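3-oxo-tetronate kinase (Salmonella typhimurium, PDB 3DQQ) probably catalyses the ATP-dependent phosphorylation of 3-oxo-tetronate to 3-oxo-tetronate 4-phosphate. Local coordinates at residues 9-14 and 52-57; 86-91 and 114-119; 27-32 and 46-51. One frame throughout, in Å; residues are numbered along the deposited sequence.

Contact 1. Residues 9-14 and 52-57; sequences ADDFTG and KTRSCP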
loop_
_atom_site.group_PDB
_atom_site.type_symbol
_atom_site.label_atom_id
_atom_site.label_comp_id
_atom_site.label_asym_id
_atom_site.label_seq_id
_atom_site.Cartn_x
_atom_site.Cartn_y
_atom_site.Cartn_z
ATOM N N ALA A 9 -7.847 -3.338 26.526
ATOM C CA ALA A 9 -7.873 -2.731 25.167
ATOM C C ALA A 9 -7.517 -3.796 24.125
ATOM O O ALA A 9 -6.610 -4.590 24.348
ATOM C CB ALA A 9 -6.909 -1.550 25.076
ATOM N N ASP A 10 -8.242 -3.821 23.004
ATOM C CA ASP A 10 -8.114 -4.868 22.012
ATOM C C ASP A 10 -6.970 -4.716 21.027
ATOM O O ASP A 10 -6.911 -5.482 20.038
ATOM C CB ASP A 10 -9.438 -5.063 21.245
ATOM C CG ASP A 10 -9.767 -3.921 20.227
ATOM O OD1 ASP A 10 -9.164 -2.811 20.272
ATOM O OD2 ASP A 10 -10.684 -4.155 19.381
ATOM N N ASP A 11 -6.082 -3.750 21.261
ATOM C CA ASP A 11 -4.936 -3.536 20.385
ATOM C C ASP A 11 -3.952 -2.573 21.007
ATOM O O ASP A 11 -4.218 -1.974 22.047
ATOM C CB ASP A 11 -5.372 -3.057 18.999
ATOM C CG ASP A 11 -5.435 -1.492 18.843
ATOM O OD1 ASP A 11 -5.353 -0.743 19.857
ATOM O OD2 ASP A 11 -5.597 -0.979 17.674
ATOM N N PHE A 12 -2.836 -2.367 20.347
ATOM C CA PHE A 12 -1.750 -1.618 20.919
ATOM C C PHE A 12 -1.905 -0.122 20.673
ATOM O O PHE A 12 -1.799 0.644 21.576
ATOM C CB PHE A 12 -0.428 -2.123 20.355
ATOM C CG PHE A 12 0.756 -1.441 20.925
ATOM C CD1 PHE A 12 1.411 -1.979 22.028
ATOM C CD2 PHE A 12 1.207 -0.248 20.384
ATOM C CE1 PHE A 12 2.489 -1.338 22.580
ATOM C CE2 PHE A 12 2.294 0.410 20.917
ATOM C CZ PHE A 12 2.934 -0.124 22.027
ATOM N N THR A 13 -2.107 0.305 19.454
ATOM C CA THR A 13 -2.284 1.722 19.194
ATOM C C THR A 13 -3.450 2.365 19.961
ATOM O O THR A 13 -3.328 3.466 20.461
ATOM C CB THR A 13 -2.476 1.895 17.694
ATOM O OG1 THR A 13 -1.200 1.683 17.107
ATOM C CG2 THR A 13 -3.028 3.300 17.278
ATOM N N GLY A 14 -4.577 1.675 20.040
ATOM C CA GLY A 14 -5.672 2.122 20.842
ATOM C C GLY A 14 -5.437 2.031 22.332
ATOM O O GLY A 14 -5.998 2.828 23.061
ATOM N N LYS A 52 -3.845 -8.468 21.923
ATOM C CA LYS A 52 -4.054 -8.606 20.467
ATOM C C LYS A 52 -5.318 -9.412 20.195
ATOM O O LYS A 52 -5.276 -10.514 19.685
ATOM C CB LYS A 52 -2.844 -9.220 19.776
ATOM C CG LYS A 52 -1.558 -8.370 20.056
ATOM C CD LYS A 52 -0.273 -8.932 19.365
ATOM C CE LYS A 52 1.016 -8.346 19.967
ATOM N NZ LYS A 52 1.901 -9.464 20.516
ATOM N N THR A 53 -6.445 -8.819 20.537
ATOM C CA THR A 53 -7.666 -9.539 20.563
ATOM C C THR A 53 -8.722 -8.927 19.631
ATOM O O THR A 53 -9.821 -9.392 19.580
ATOM C CB THR A 53 -8.152 -9.610 22.022
ATOM O OG1 THR A 53 -8.138 -8.292 22.573
ATOM C CG2 THR A 53 -7.227 -10.546 22.877
ATOM N N ARG A 54 -8.388 -7.923 18.848
ATOM C CA ARG A 54 -9.371 -7.396 17.912
ATOM C C ARG A 54 -9.850 -8.393 16.854
ATOM O O ARG A 54 -11.041 -8.461 16.612
ATOM C CB ARG A 54 -8.853 -6.168 17.238
ATOM C CG ARG A 54 -9.833 -5.598 16.267
ATOM C CD ARG A 54 -9.411 -4.239 15.799
ATOM N NE ARG A 54 -9.263 -3.333 16.920
ATOM C CZ ARG A 54 -8.897 -2.072 16.810
ATOM N NH1 ARG A 54 -8.813 -1.316 17.868
ATOM N NH2 ARG A 54 -8.654 -1.566 15.627
ATOM N N SER A 55 -8.944 -9.174 16.261
ATOM C CA SER A 55 -9.282 -10.107 15.154
ATOM C C SER A 55 -9.019 -11.579 15.345
ATOM O O SER A 55 -9.389 -12.355 14.485
ATOM C CB SER A 55 -8.543 -9.744 13.885
ATOM O OG SER A 55 -8.708 -8.376 13.624
ATOM N N CYS A 56 -8.366 -11.988 16.416
ATOM C CA CYS A 56 -8.158 -13.395 16.649
ATOM C C CYS A 56 -9.513 -14.101 16.944
ATOM O O CYS A 56 -10.544 -13.446 17.122
ATOM C CB CYS A 56 -7.246 -13.530 17.841
ATOM S SG CYS A 56 -8.062 -12.954 19.302
ATOM N N PRO A 57 -9.520 -15.427 17.011
ATOM C CA PRO A 57 -10.757 -16.110 17.343
ATOM C C PRO A 57 -11.349 -15.645 18.680
ATOM O O PRO A 57 -10.589 -15.294 19.618
ATOM C CB PRO A 57 -10.338 -17.585 17.459
ATOM C CG PRO A 57 -9.066 -17.693 16.718
ATOM C CD PRO A 57 -8.403 -16.357 16.786
#
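Arg54 grips the carboxylate of Asp10 side-on with two nitrogens, each taking its own oxygen. NH1 gives a fairly straight bond to Asp10 OD1 at 2.9 Å; the oxygen lies in the guanidinium plane and is met on its syn side. The second bond, Arg54 NE to Asp10 OD2 at 3.0 Å, reaches its acceptor from above the carboxylate plane, because the two flat groups are turned 46° against each other. Asp11 plays a different part. Its carboxylate stacks over a face of the same guanidinium, the planes only 21° apart, with OD2 3.2 Å from Arg54 NH1; no N-H points at that oxygen, so the attraction is one of charge alone. A bend at chi3 (-58°) in an otherwise extended Arg54 chain brings its end over to both acids.

Backbone contacts accompany this network. Asp10 O receives two weak bonds, from Arg54 N at 3.1 Å and from Thr53 N at 3.4 Å, while Thr53 OG1 rests 3.7 Å from Asp10 CB. Asp11 is the N-cap of helix 12-24, its OD1 accepting from Gly14 N, which leaves OD2 turned to the arginine. Asn95 ND2 bonds to Thr53 O and Cys56 O of the 52-57 loop. The side chain of Lys52 is about 8 Å from that of Glu363, which probably binds ATP.

One guanidinium thus faces two carboxylates, one at its edge and one over its face, and this shared charge pairing joins the capped start of helix 12-24 to the loop following strand 46-50.

Contact 2. Residues 86-91 and 114-119; sequences STFDST and ISPALP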
loop_
_atom_site.group_PDB
_atom_site.type_symbol
_atom_site.label_atom_id
_atom_site.label_comp_id
_atom_site.label_asym_id
_atom_site.label_seq_id
_atom_site.Cartn_x
_atom_site.Cartn_y
_atom_site.Cartn_z
ATOM N N SER A 86 -13.081 2.773 17.805
ATOM C CA SER A 86 -14.107 3.762 17.614
ATOM C C SER A 86 -15.039 3.558 16.428
ATOM O O SER A 86 -16.135 4.128 16.377
ATOM C CB SER A 86 -13.407 5.052 17.356
ATOM O OG SER A 86 -14.181 6.016 17.975
ATOM N N THR A 87 -14.568 2.837 15.421
ATOM C CA THR A 87 -15.396 2.438 14.307
ATOM C C THR A 87 -15.951 0.992 14.491
ATOM O O THR A 87 -16.402 0.346 13.534
ATOM C CB THR A 87 -14.587 2.569 13.008
ATOM O OG1 THR A 87 -13.405 1.778 13.107
ATOM C CG2 THR A 87 -14.170 3.987 12.758
ATOM N N PHE A 88 -15.908 0.487 15.727
ATOM C CA PHE A 88 -16.612 -0.747 16.143
ATOM C C PHE A 88 -16.133 -1.979 15.398
ATOM O O PHE A 88 -16.899 -2.912 15.077
ATOM C CB PHE A 88 -18.128 -0.550 16.007
ATOM C CG PHE A 88 -18.927 -1.326 17.001
ATOM C CD1 PHE A 88 -18.919 -0.982 18.311
ATOM C CD2 PHE A 88 -19.677 -2.410 16.613
ATOM C CE1 PHE A 88 -19.615 -1.727 19.226
ATOM C CE2 PHE A 88 -20.383 -3.137 17.523
ATOM C CZ PHE A 88 -20.362 -2.792 18.826
ATOM N N ASP A 89 -14.842 -1.961 15.118
ATOM C CA ASP A 89 -14.230 -2.939 14.253
ATOM C C ASP A 89 -14.472 -4.311 14.862
ATOM O O ASP A 89 -14.035 -4.590 16.008
ATOM C CB ASP A 89 -12.729 -2.667 14.122
ATOM C CG ASP A 89 -12.427 -1.345 13.425
ATOM O OD1 ASP A 89 -13.094 -0.353 13.761
ATOM O OD2 ASP A 89 -11.529 -1.286 12.551
ATOM N N SER A 90 -15.197 -5.138 14.104
ATOM C CA SER A 90 -15.612 -6.472 14.531
ATOM C C SER A 90 -16.320 -7.117 13.362
ATOM O O SER A 90 -16.456 -6.500 12.309
ATOM C CB SER A 90 -16.586 -6.384 15.686
ATOM O OG SER A 90 -17.666 -5.552 15.328
ATOM N N THR A 91 -16.735 -8.367 13.522
ATOM C CA THR A 91 -17.570 -9.019 12.528
ATOM C C THR A 91 -18.699 -9.658 13.315
ATOM O O THR A 91 -18.764 -9.495 14.546
ATOM C CB THR A 91 -16.817 -10.113 11.726
ATOM O OG1 THR A 91 -16.753 -11.308 12.508
ATOM C CG2 THR A 91 -15.402 -9.679 11.272
ATOM N N ILE A 114 -22.290 0.925 25.762
ATOM C CA ILE A 114 -21.437 0.860 24.583
ATOM C C ILE A 114 -21.292 2.277 24.106
ATOM O O ILE A 114 -22.291 2.859 23.715
ATOM C CB ILE A 114 -22.109 0.036 23.459
ATOM C CG1 ILE A 114 -22.160 -1.431 23.848
ATOM C CG2 ILE A 114 -21.368 0.168 22.120
ATOM C CD1 ILE A 114 -23.097 -2.244 23.023
ATOM N N SER A 115 -20.076 2.846 24.143
ATOM C CA SER A 115 -19.853 4.243 23.760
ATOM C C SER A 115 -18.631 4.460 22.868
ATOM O O SER A 115 -17.572 4.858 23.335
ATOM C CB SER A 115 -19.707 5.080 25.007
ATOM O OG SER A 115 -19.811 6.462 24.698
ATOM N N PRO A 116 -18.771 4.227 21.567
ATOM C CA PRO A 116 -17.639 4.364 20.632
ATOM C C PRO A 116 -17.204 5.786 20.277
ATOM O O PRO A 116 -16.060 5.989 19.899
ATOM C CB PRO A 116 -18.137 3.700 19.372
ATOM C CG PRO A 116 -19.399 3.074 19.724
ATOM C CD PRO A 116 -19.976 3.785 20.874
ATOM N N ALA A 117 -18.085 6.757 20.400
ATOM C CA ALA A 117 -17.790 8.071 19.852
ATOM C C ALA A 117 -16.461 8.629 20.304
ATOM O O ALA A 117 -16.073 8.462 21.436
ATOM C CB ALA A 117 -18.881 9.058 20.222
ATOM N N LEU A 118 -15.793 9.311 19.386
ATOM C CA LEU A 118 -14.724 10.247 19.688
ATOM C C LEU A 118 -14.829 11.475 18.715
ATOM O O LEU A 118 -14.147 11.550 17.670
ATOM C CB LEU A 118 -13.420 9.491 19.535
ATOM C CG LEU A 118 -12.150 10.250 19.879
ATOM C CD1 LEU A 118 -12.135 10.721 21.341
ATOM C CD2 LEU A 118 -10.985 9.301 19.492
ATOM N N PRO A 119 -15.753 12.396 18.999
ATOM C CA PRO A 119 -16.026 13.532 18.106
ATOM C C PRO A 119 -14.807 14.308 17.579
ATOM O O PRO A 119 -14.750 14.678 16.412
ATOM C CB PRO A 119 -16.888 14.437 18.955
ATOM C CG PRO A 119 -17.645 13.500 19.807
ATOM C CD PRO A 119 -16.659 12.382 20.145
#
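Ser86 and Phe88, in the loop that leads from strand 79-83 to helix 96-106, meet Ile114, Pro116 and Leu118 where strand 112-115 runs out into the next loop. The polar link is a single bond, from Ser86 OG to Pro116 O at 2.7 Å, with the donor tilted 28° from the carbonyl plane. The same hydroxyl oxygen packs 3.9 Å from Leu118 CB, and Pro116 CB lies 3.6 Å from Ser86 O.

Segment 86-91 follows strand 79-83 and segment 114-119 begins on the end of strand 112-115, two parallel strands of the sugar-binding N-terminal domain, so the contact joins the chain at the carboxyl ends of both. Phe88 crosses Ile114 at about a right angle and touches Ile114 CG2 with CE1 at 3.9 Å; Pro116 CG sits 4.3 Å from Phe88 CD1. The CG2 branch of Ile114 is anti to its backbone N, the position from which it reaches the ring. Leu155 and Leu158 of helix 155-160 also pack on Phe88, and Tyr84 meets its ring edge-to-face. Ser90 OG bonds back to Phe88 O at 2.8 Å and is also hydrogen-bonded to Gln162 OE1, and Thr87 packs on Ile325 of the second subunit.

Contact 3. Residues 27-32 and 46-51; sequences MPTVQI and AVVISL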
loop_
_atom_site.group_PDB
_atom_site.type_symbol
_atom_site.label_atom_id
_atom_site.label_comp_id
_atom_site.label_asym_id
_atom_site.label_seq_id
_atom_site.Cartn_x
_atom_site.Cartn_y
_atom_site.Cartn_z
ATOM N N MET A 27 -5.263 11.729 34.900
ATOM C CA MET A 27 -5.159 10.447 35.565
ATOM C C MET A 27 -3.850 9.780 35.073
ATOM O O MET A 27 -3.737 9.378 33.902
ATOM C CB MET A 27 -6.418 9.630 35.275
ATOM C CG MET A 27 -6.637 8.392 36.154
ATOM S SD MET A 27 -8.255 7.609 35.815
ATOM C CE MET A 27 -9.266 9.026 36.144
ATOM N N PRO A 28 -2.832 9.734 35.948
ATOM C CA PRO A 28 -1.595 9.013 35.725
ATOM C C PRO A 28 -1.845 7.579 35.352
ATOM O O PRO A 28 -2.610 6.932 36.007
ATOM C CB PRO A 28 -0.927 9.058 37.095
ATOM C CG PRO A 28 -1.364 10.268 37.636
ATOM C CD PRO A 28 -2.803 10.406 37.246
ATOM N N THR A 29 -1.171 7.073 34.341
ATOM C CA THR A 29 -1.556 5.811 33.737
ATOM C C THR A 29 -0.329 5.038 33.256
ATOM O O THR A 29 0.513 5.588 32.578
ATOM C CB THR A 29 -2.449 6.073 32.509
ATOM O OG1 THR A 29 -3.603 6.797 32.934
ATOM C CG2 THR A 29 -2.856 4.769 31.833
ATOM N N VAL A 30 -0.249 3.763 33.598
ATOM C CA VAL A 30 0.733 2.874 33.043
ATOM C C VAL A 30 0.034 1.998 31.995
ATOM O O VAL A 30 -1.083 1.582 32.221
ATOM C CB VAL A 30 1.267 1.965 34.125
ATOM C CG1 VAL A 30 1.935 0.771 33.458
ATOM C CG2 VAL A 30 2.172 2.742 35.078
ATOM N N GLN A 31 0.668 1.745 30.851
ATOM C CA GLN A 31 0.199 0.720 29.928
ATOM C C GLN A 31 1.062 -0.485 30.106
ATOM O O GLN A 31 2.267 -0.344 30.144
ATOM C CB GLN A 31 0.315 1.184 28.492
ATOM C CG GLN A 31 -0.029 0.126 27.395
ATOM C CD GLN A 31 0.006 0.746 25.972
ATOM O OE1 GLN A 31 -0.154 1.956 25.822
ATOM N NE2 GLN A 31 0.218 -0.082 24.941
ATOM N N ILE A 32 0.459 -1.668 30.212
ATOM C CA ILE A 32 1.203 -2.928 30.247
ATOM C C ILE A 32 0.813 -3.731 29.026
ATOM O O ILE A 32 -0.358 -3.882 28.767
ATOM C CB ILE A 32 0.887 -3.780 31.498
ATOM C CG1 ILE A 32 1.182 -2.973 32.759
ATOM C CG2 ILE A 32 1.655 -5.122 31.431
ATOM C CD1 ILE A 32 0.841 -3.678 34.117
ATOM N N ALA A 46 -4.656 4.571 36.801
ATOM C CA ALA A 46 -5.269 3.732 35.784
ATOM C C ALA A 46 -4.188 2.793 35.240
ATOM O O ALA A 46 -3.039 3.155 35.210
ATOM C CB ALA A 46 -5.849 4.580 34.682
ATOM N N VAL A 47 -4.579 1.578 34.872
ATOM C CA VAL A 47 -3.740 0.690 34.119
ATOM C C VAL A 47 -4.452 0.307 32.831
ATOM O O VAL A 47 -5.589 -0.087 32.869
ATOM C CB VAL A 47 -3.381 -0.575 34.907
ATOM C CG1 VAL A 47 -2.506 -1.494 34.052
ATOM C CG2 VAL A 47 -2.652 -0.211 36.142
ATOM N N VAL A 48 -3.782 0.425 31.696
ATOM C CA VAL A 48 -4.365 0.008 30.438
ATOM C C VAL A 48 -3.618 -1.242 30.018
ATOM O O VAL A 48 -2.430 -1.189 29.776
ATOM C CB VAL A 48 -4.224 1.098 29.369
ATOM C CG1 VAL A 48 -4.692 0.569 28.039
ATOM C CG2 VAL A 48 -4.963 2.359 29.807
ATOM N N ILE A 49 -4.304 -2.380 29.988
ATOM C CA ILE A 49 -3.721 -3.621 29.501
ATOM C C ILE A 49 -4.001 -3.764 28.009
ATOM O O ILE A 49 -5.154 -3.770 27.576
ATOM C CB ILE A 49 -4.314 -4.837 30.219
ATOM C CG1 ILE A 49 -4.007 -4.780 31.714
ATOM C CG2 ILE A 49 -3.801 -6.143 29.588
ATOM C CD1 ILE A 49 -4.986 -5.569 32.537
ATOM N N SER A 50 -2.937 -3.900 27.226
ATOM C CA SER A 50 -3.024 -4.064 25.762
ATOM C C SER A 50 -2.948 -5.519 25.295
ATOM O O SER A 50 -1.987 -6.168 25.552
ATOM C CB SER A 50 -1.858 -3.328 25.126
ATOM O OG SER A 50 -2.166 -3.120 23.766
ATOM N N LEU A 51 -3.960 -5.990 24.594
ATOM C CA LEU A 51 -4.045 -7.343 24.087
ATOM C C LEU A 51 -4.108 -7.327 22.558
ATOM O O LEU A 51 -4.375 -6.295 21.965
ATOM C CB LEU A 51 -5.315 -7.984 24.605
ATOM C CG LEU A 51 -5.447 -8.083 26.131
ATOM C CD1 LEU A 51 -6.819 -8.725 26.565
ATOM C CD2 LEU A 51 -4.266 -8.838 26.722
#
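Ala46, Ile32 and Val48 lose the most surface as the strand segments 29-32 and 46-50 run side by side, parallel, their axes 4.7 Å apart at closest approach and 19° apart in direction. Ala46 opens the ladder: its N donates to Pro28 O at 3.2 Å and its O accepts from Val30 N. The small CB of Ala46 fits against Thr29 OG1 at 3.6 Å and Met27 SD at 4.0 Å.

Val48 uses both its backbone polar atoms toward the neighbouring strand, N to Val30 O and O from Ile32 N, each bond 3.0 Å long. Its CG2 meets Thr29 CG2 at 3.8 Å, the two side chains slanting across each other on the face covered by helix 12-24. Gln31 lies on that face too, its extended chain carrying NE2 to Asn33 OD1, its polar partner.

Ile32 points to the other face, with Val30, Val47 and Ile49. CG1 anti to the carbonyl carbon (chi1 -57°) sets its CD1 against Val47 CG1 at 4.0 Å, while Ile32 O receives Ser50 N as the last rung. Ile49 is packed there against Ala68 and Leu72 of helix 58-74.

The residues between those rungs bond outward: Thr29 and Gln31 to strand 376-382, Val47 to strand 5-9. With the five backbone bonds of the ladder, the peptide groups lining this seam find partners on neighbouring strands; the face of Val30, Ile32, Val47 and Ile49 is left largely to apolar packing, while the other, against helix 12-24, mixes apolar groups with Thr29 and Gln31, as in a layered alpha/beta fold.

Overall arrangement
From the N terminus, strand 5-9 runs into 9-14, which leads into helix 12-24 and then strand 29-33. Contact 3 pairs that strand with 46-50, closing the short connection between them; the chain then passes into 52-57, which returns to 9-14 in contact 1. Contact 3 is nested within the loop closed by contact 1, and the two touch through Ala9, probably bonded to Ile49 and Leu51. Contact 2 follows in series, closing a loop that contains helix 96-106. It meets contact 1 where Arg54 packs on Asp89, but comes no nearer contact 3 than about 11 Å between closest atoms. Together they join two strands, the start of helix 12-24 and loops after strands 46-50, 79-83 and 112-115.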